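Long-range contact in protein YrdA (Escherichia coli, PDB 3TIO), which binds zinc as a trimeric homologue of the gamma-class carbonic anhydrases, though its own enzymatic activity is uncertain: residues 49-54 with 65-70. The protein carries 1 engineered substitution. Numbering follows the deposited sequence.
Sequences HYVQIG and LHVTHK. With ZN (zinc ion), chain G.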
ATOM      1  N   HIS A  49     -11.680  18.710   2.295  1.00 18.48           N
ATOM      2  CA  HIS A  49     -11.966  18.956   3.702  1.00 17.75           C
ATOM      3  C   HIS A  49     -10.651  18.838   4.451  1.00 16.85           C
ATOM      4  O   HIS A  49      -9.628  18.508   3.852  1.00 17.46           O
ATOM      5  CB  HIS A  49     -13.004  17.975   4.251  1.00 17.91           C
ATOM      6  CG  HIS A  49     -13.944  18.600   5.237  1.00 19.36           C
ATOM      7  ND1 HIS A  49     -13.520  19.138   6.433  1.00 20.51           N
ATOM      8  CD2 HIS A  49     -15.280  18.819   5.179  1.00 21.61           C
ATOM      9  CE1 HIS A  49     -14.551  19.665   7.069  1.00 21.45           C
ATOM     10  NE2 HIS A  49     -15.632  19.485   6.330  1.00 21.22           N
ATOM     11  N   TYR A  50     -10.658  19.099   5.752  1.00 14.23           N
ATOM     12  CA  TYR A  50      -9.419  19.060   6.509  1.00 14.48           C
ATOM     13  C   TYR A  50      -9.085  17.739   7.177  1.00 13.92           C
ATOM     14  O   TYR A  50      -9.938  16.867   7.347  1.00 12.96           O
ATOM     15  CB  TYR A  50      -9.422  20.171   7.573  1.00 14.14           C
ATOM     16  CG  TYR A  50     -10.393  19.958   8.721  1.00 14.23           C
ATOM     17  CD1 TYR A  50     -10.091  19.090   9.770  1.00 13.65           C
ATOM     18  CD2 TYR A  50     -11.615  20.630   8.755  1.00 15.00           C
ATOM     19  CE1 TYR A  50     -10.986  18.895  10.832  1.00 14.15           C
ATOM     20  CE2 TYR A  50     -12.513  20.444   9.805  1.00 14.55           C
ATOM     21  CZ  TYR A  50     -12.195  19.578  10.838  1.00 14.72           C
ATOM     22  OH  TYR A  50     -13.090  19.386  11.864  1.00 16.30           O
ATOM     23  N   VAL A  51      -7.813  17.612   7.534  1.00 12.41           N
ATOM     24  CA  VAL A  51      -7.299  16.455   8.248  1.00 10.67           C
ATOM     25  C   VAL A  51      -6.731  17.058   9.522  1.00 10.84           C
ATOM     26  O   VAL A  51      -5.915  17.979   9.466  1.00 12.47           O
ATOM     27  CB  VAL A  51      -6.158  15.742   7.482  1.00 11.95           C
ATOM     28  CG1 VAL A  51      -5.567  14.636   8.351  1.00 12.04           C
ATOM     29  CG2 VAL A  51      -6.683  15.171   6.176  1.00 12.82           C
ATOM     30  N   GLN A  52      -7.176  16.554  10.666  1.00 11.62           N
ATOM     31  CA  GLN A  52      -6.720  17.053  11.953  1.00 12.76           C
ATOM     32  C   GLN A  52      -6.079  15.906  12.718  1.00 11.52           C
ATOM     33  O   GLN A  52      -6.727  14.892  12.979  1.00 12.36           O
ATOM     34  CB  GLN A  52      -7.913  17.604  12.741  1.00 13.09           C
ATOM     35  CG  GLN A  52      -7.548  18.326  14.027  1.00 17.43           C
ATOM     36  CD  GLN A  52      -8.776  18.759  14.808  1.00 20.13           C
ATOM     37  OE1 GLN A  52      -9.338  17.988  15.587  1.00 24.24           O
ATOM     38  NE2 GLN A  52      -9.210  19.993  14.587  1.00 22.40           N
ATOM     39  N   ILE A  53      -4.805  16.059  13.067  1.00 12.17           N
ATOM     40  CA  ILE A  53      -4.087  15.026  13.800  1.00 12.13           C
ATOM     41  C   ILE A  53      -3.603  15.549  15.156  1.00 11.93           C
ATOM     42  O   ILE A  53      -2.847  16.523  15.226  1.00 12.52           O
ATOM     43  CB  ILE A  53      -2.891  14.512  12.971  1.00 12.40           C
ATOM     44  CG1 ILE A  53      -3.383  14.084  11.584  1.00 12.71           C
ATOM     45  CG2 ILE A  53      -2.216  13.356  13.688  1.00 12.63           C
ATOM     46  CD1 ILE A  53      -2.340  13.391  10.722  1.00 13.32           C
ATOM     47  N   GLY A  54      -4.045  14.888  16.224  1.00 12.53           N
ATOM     48  CA  GLY A  54      -3.687  15.281  17.577  1.00 12.29           C
ATOM     49  C   GLY A  54      -2.242  15.080  17.992  1.00 14.32           C
ATOM     50  O   GLY A  54      -1.482  14.362  17.344  1.00 14.89           O
ATOM     51  N   LEU A  65      -3.767   8.839   4.073  1.00  6.96           N
ATOM     52  CA  LEU A  65      -4.827   9.524   4.802  1.00  6.79           C
ATOM     53  C   LEU A  65      -5.585  10.483   3.905  1.00  7.62           C
ATOM     54  O   LEU A  65      -4.991  11.376   3.305  1.00  9.11           O
ATOM     55  CB  LEU A  65      -4.235  10.310   5.978  1.00  6.63           C
ATOM     56  CG  LEU A  65      -3.883   9.565   7.269  1.00  7.17           C
ATOM     57  CD1 LEU A  65      -2.916   8.425   6.983  1.00 10.36           C
ATOM     58  CD2 LEU A  65      -3.274  10.545   8.256  1.00  9.33           C
ATOM     59  N   HIS A  66      -6.894  10.297   3.811  1.00  8.91           N
ATOM     60  CA  HIS A  66      -7.705  11.187   3.002  1.00  9.41           C
ATOM     61  C   HIS A  66      -9.022  11.468   3.703  1.00 10.85           C
ATOM     62  O   HIS A  66      -9.376  10.819   4.693  1.00 10.07           O
ATOM     63  CB  HIS A  66      -7.970  10.600   1.613  1.00  8.95           C
ATOM     64  CG  HIS A  66      -8.403  11.620   0.604  1.00  9.60           C
ATOM     65  ND1 HIS A  66      -9.241  11.325  -0.448  1.00 10.50           N
ATOM     66  CD2 HIS A  66      -8.105  12.936   0.486  1.00 10.27           C
ATOM     67  CE1 HIS A  66      -9.445  12.414  -1.169  1.00 10.12           C
ATOM     68  NE2 HIS A  66      -8.767  13.406  -0.622  1.00  9.72           N
ATOM     69  N   VAL A  67      -9.737  12.452   3.175  1.00 11.74           N
ATOM     70  CA  VAL A  67     -11.016  12.878   3.720  1.00 13.01           C
ATOM     71  C   VAL A  67     -12.164  12.303   2.901  1.00 12.39           C
ATOM     72  O   VAL A  67     -11.955  11.752   1.820  1.00 13.71           O
ATOM     73  CB  VAL A  67     -11.111  14.412   3.698  1.00 13.22           C
ATOM     74  CG1 VAL A  67     -10.028  15.010   4.581  1.00 14.61           C
ATOM     75  CG2 VAL A  67     -10.953  14.917   2.273  1.00 13.68           C
ATOM     76  N   THR A  68     -13.379  12.425   3.426  1.00 15.17           N
ATOM     77  CA  THR A  68     -14.551  11.935   2.720  1.00 16.76           C
ATOM     78  C   THR A  68     -14.764  12.846   1.516  1.00 16.18           C
ATOM     79  O   THR A  68     -14.722  14.071   1.637  1.00 17.35           O
ATOM     80  CB  THR A  68     -15.798  11.963   3.627  1.00 18.21           C
ATOM     81  OG1 THR A  68     -15.642  10.998   4.676  1.00 19.00           O
ATOM     82  CG2 THR A  68     -17.052  11.634   2.833  1.00 17.94           C
ATOM     83  N   HIS A  69     -14.983  12.237   0.357  1.00 16.41           N
ATOM     84  CA  HIS A  69     -15.176  12.984  -0.882  1.00 17.59           C
ATOM     85  C   HIS A  69     -16.497  13.736  -0.914  1.00 20.56           C
ATOM     86  O   HIS A  69     -17.412  13.447  -0.143  1.00 20.68           O
ATOM     87  CB  HIS A  69     -15.125  12.037  -2.081  1.00 15.67           C
ATOM     88  CG  HIS A  69     -13.875  11.217  -2.158  1.00 15.23           C
ATOM     89  ND1 HIS A  69     -13.641  10.317  -3.174  1.00 15.33           N
ATOM     90  CD2 HIS A  69     -12.792  11.157  -1.346  1.00 14.25           C
ATOM     91  CE1 HIS A  69     -12.468   9.738  -2.987  1.00 14.16           C
ATOM     92  NE2 HIS A  69     -11.934  10.232  -1.885  1.00 11.87           N
ATOM     93  N   LYS A  70     -16.587  14.705  -1.817  1.00 21.96           N
ATOM     94  CA  LYS A  70     -17.808  15.480  -1.972  1.00 25.19           C
ATOM     95  C   LYS A  70     -18.808  14.574  -2.676  1.00 26.63           C
ATOM     96  O   LYS A  70     -18.447  13.841  -3.597  1.00 25.48           O
ATOM     97  CB  LYS A  70     -17.540  16.730  -2.813  1.00 25.66           C
ATOM     98  CG  LYS A  70     -16.504  17.661  -2.203  1.00 29.14           C
ATOM     99  CD  LYS A  70     -16.205  18.846  -3.108  1.00 30.84           C
ATOM    100  CE  LYS A  70     -17.431  19.717  -3.319  1.00 32.91           C
ATOM    101  NZ  LYS A  70     -17.113  20.905  -4.156  1.00 35.12           N
TER
HETATM  102 ZN    ZN G   1     -10.268   9.568  -0.837  1.00 11.15          ZN
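Two faces of the left-handed parallel beta-helix of the gamma-class carbonic anhydrase family meet here: strand 50-53 lies on one, and strand 64-66, which belongs to the next coil, on another, running into a zinc site. No hydrogen bond joins the segments; branched aliphatic side chains, compact enough for the narrow core, make the contact. Val67 turns inward just beyond strand 64-66. Val67 CG1, anti to the carbonyl carbon, meets Val51 CG2 obliquely at 3.7 Å and also lies 3.3 Å from Tyr50 O, close packing for a methyl against a carbonyl. At the corner formed at His49, the CB atoms of His49 and Val67 approach to 4.1 Å. Farther along strand 50-53, Ile53 CD1 and Leu65 CD2 touch tip to tip at 3.9 Å, the longer chains of isoleucine and leucine spanning the interior. An alanine in place of Val67 would remove both methyls and would probably loosen the packing against Val51 and the corner backbone at His49 and Tyr50. The CB of His66 leads away from segment 49-54; His66 ND1 binds zinc at 2.1 Å, while its NE2 hydrogen-bonds Asp47, which probably orients the ring and makes it a stronger donor to the metal. His69 NE2 binds the zinc at 2.1 Å; His95 of the same chain and His90 of the second subunit complete the four histidine ligands. The His49 ring swings away from Val67 so that His49 ND1 accepts Tyr50 N at 2.9 Å, near the ring plane.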